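Local coordinates for protein subdomain of Desmoplakin Carboxy-Terminal domain (DPCT) (Homo sapiens, PDB 1LM5) that probably binds intermediate filaments through plakin repeats in the carboxy-terminal region of desmoplakin, a structural protein, at residues Val129-His134 with Lys145-Gly150. Numbering follows the deposited sequence.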
loop_
_atom_site.group_PDB
_atom_site.type_symbol
_atom_site.label_atom_id
_atom_site.label_comp_id
_atom_site.label_asym_id
_atom_site.label_seq_id
_atom_site.Cartn_x
_atom_site.Cartn_y
_atom_site.Cartn_z
ATOM N N VAL B 129 -6.578 -0.838 -6.706
ATOM C CA VAL B 129 -5.187 -1.204 -6.868
ATOM C C VAL B 129 -4.686 -0.884 -8.265
ATOM O O VAL B 129 -5.355 -1.173 -9.255
ATOM C CB VAL B 129 -4.987 -2.710 -6.637
ATOM C CG1 VAL B 129 -3.551 -3.110 -6.952
ATOM C CG2 VAL B 129 -5.338 -3.061 -5.201
ATOM N N ASP B 130 -3.519 -0.260 -8.336
ATOM C CA ASP B 130 -2.904 0.005 -9.625
ATOM C C ASP B 130 -1.868 -1.112 -9.772
ATOM O O ASP B 130 -0.848 -1.109 -9.095
ATOM C CB ASP B 130 -2.204 1.357 -9.637
ATOM C CG ASP B 130 -1.462 1.594 -10.928
ATOM O OD1 ASP B 130 -1.463 0.683 -11.787
ATOM O OD2 ASP B 130 -0.884 2.683 -11.084
ATOM N N PRO B 131 -2.133 -2.097 -10.644
ATOM C CA PRO B 131 -1.225 -3.228 -10.875
ATOM C C PRO B 131 0.176 -2.769 -11.270
ATOM O O PRO B 131 1.157 -3.465 -11.017
ATOM C CB PRO B 131 -1.902 -3.996 -12.011
ATOM C CG PRO B 131 -3.340 -3.612 -11.885
ATOM C CD PRO B 131 -3.275 -2.154 -11.571
ATOM N N GLU B 132 0.254 -1.601 -11.894
ATOM C CA GLU B 132 1.529 -1.036 -12.328
ATOM C C GLU B 132 2.533 -0.931 -11.181
ATOM O O GLU B 132 3.692 -1.310 -11.326
ATOM C CB GLU B 132 1.308 0.356 -12.914
ATOM C CG GLU B 132 2.583 1.156 -13.113
ATOM C CD GLU B 132 2.334 2.662 -13.146
ATOM O OE1 GLU B 132 3.312 3.424 -13.325
ATOM O OE2 GLU B 132 1.164 3.084 -12.989
ATOM N N VAL B 133 2.077 -0.403 -10.049
ATOM C CA VAL B 133 2.921 -0.226 -8.871
ATOM C C VAL B 133 2.428 -1.081 -7.706
ATOM O O VAL B 133 2.919 -0.974 -6.589
ATOM C CB VAL B 133 2.929 1.242 -8.427
ATOM C CG1 VAL B 133 3.498 2.118 -9.535
ATOM C CG2 VAL B 133 1.503 1.683 -8.076
ATOM N N HIS B 134 1.444 -1.931 -7.973
ATOM C CA HIS B 134 0.893 -2.798 -6.943
ATOM C C HIS B 134 0.605 -2.039 -5.659
ATOM O O HIS B 134 0.908 -2.504 -4.568
ATOM C CB HIS B 134 1.841 -3.969 -6.673
ATOM C CG HIS B 134 2.086 -4.826 -7.878
ATOM N ND1 HIS B 134 3.094 -4.569 -8.783
ATOM C CD2 HIS B 134 1.408 -5.892 -8.366
ATOM C CE1 HIS B 134 3.025 -5.438 -9.777
ATOM N NE2 HIS B 134 2.010 -6.251 -9.548
ATOM N N LYS B 145 -6.060 7.620 -14.362
ATOM C CA LYS B 145 -5.425 6.521 -15.079
ATOM C C LYS B 145 -6.381 5.926 -16.105
ATOM O O LYS B 145 -5.968 5.159 -16.967
ATOM C CB LYS B 145 -4.992 5.432 -14.100
ATOM C CG LYS B 145 -4.107 5.927 -12.969
ATOM C CD LYS B 145 -2.671 6.120 -13.397
ATOM C CE LYS B 145 -1.988 4.785 -13.646
ATOM N NZ LYS B 145 -0.574 4.966 -14.059
ATOM N N GLY B 146 -7.655 6.278 -15.997
ATOM C CA GLY B 146 -8.645 5.758 -16.925
ATOM C C GLY B 146 -9.153 4.373 -16.560
ATOM O O GLY B 146 -9.753 3.691 -17.391
ATOM N N PHE B 147 -8.905 3.941 -15.327
ATOM C CA PHE B 147 -9.370 2.627 -14.885
ATOM C C PHE B 147 -10.881 2.611 -14.901
ATOM O O PHE B 147 -11.509 1.655 -15.351
ATOM C CB PHE B 147 -8.939 2.333 -13.446
ATOM C CG PHE B 147 -7.481 2.052 -13.283
ATOM C CD1 PHE B 147 -6.978 1.703 -12.039
ATOM C CD2 PHE B 147 -6.607 2.137 -14.361
ATOM C CE1 PHE B 147 -5.628 1.444 -11.872
ATOM C CE2 PHE B 147 -5.259 1.879 -14.202
ATOM C CZ PHE B 147 -4.765 1.534 -12.958
ATOM N N ILE B 148 -11.454 3.681 -14.371
ATOM C CA ILE B 148 -12.895 3.824 -14.273
ATOM C C ILE B 148 -13.229 5.254 -14.647
ATOM O O ILE B 148 -12.386 6.143 -14.536
ATOM C CB ILE B 148 -13.366 3.594 -12.825
ATOM C CG1 ILE B 148 -12.682 4.614 -11.906
ATOM C CG2 ILE B 148 -13.007 2.194 -12.373
ATOM C CD1 ILE B 148 -13.054 4.487 -10.431
ATOM N N ASP B 149 -14.455 5.474 -15.098
ATOM C CA ASP B 149 -14.890 6.816 -15.439
ATOM C C ASP B 149 -15.738 7.285 -14.269
ATOM O O ASP B 149 -15.950 6.535 -13.312
ATOM C CB ASP B 149 -15.698 6.823 -16.745
ATOM C CG ASP B 149 -16.911 5.896 -16.706
ATOM O OD1 ASP B 149 -17.547 5.721 -17.773
ATOM O OD2 ASP B 149 -17.234 5.352 -15.632
ATOM N N GLY B 150 -16.211 8.521 -14.334
ATOM C CA GLY B 150 -17.016 9.054 -13.252
ATOM C C GLY B 150 -18.185 8.173 -12.862
ATOM O O GLY B 150 -18.484 8.027 -11.677
#
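In Asp-130, CG stands anti to the backbone N (chi1 175°), and in Phe-147, CG stands anti to the carbonyl carbon (chi1 -72°). These torsions place the carboxylate carbon and the first ring atom. The end of Asp-130 comes up to the ring edge: its OD1 lies near the ring plane, 3.6 Å from CZ of Phe-147. The two planes are 81° apart. Pro-131 adds an apolar touch, its CD 4.2 Å from CZ of Phe-147. The ring also packs on Ile-137 and Glu-103.

OD1 of Asp-130 accepts the backbone N of Glu-132 at 2.9 Å, from above the carboxylate plane, and closes an Asx turn. OD2 of Asp-130 lies 3.5 Å from CE of Lys-145, and its salt bridge to NZ of Lys-145 is long, 3.8 Å. The lysine chain bends at chi2 and chi3. Its NZ makes a salt-bridge hydrogen bond to OE2 of Glu-132, 2.8 Å, on the syn side and somewhat out of plane. OD2 of Asp-130 and OE2 of Glu-132 are 2.8 Å apart; the lysine charge may offset their repulsion, or one acid may carry a proton.

After Lys-145, helix 139-145 ends in a Schellman motif with Gly-146 at positive phi. The contact joins strand 129-130 and the hairpin turn after it to the loop between helices 139-145 and 150-157, within the hairpin and helix pair of a plakin (plectin) repeat.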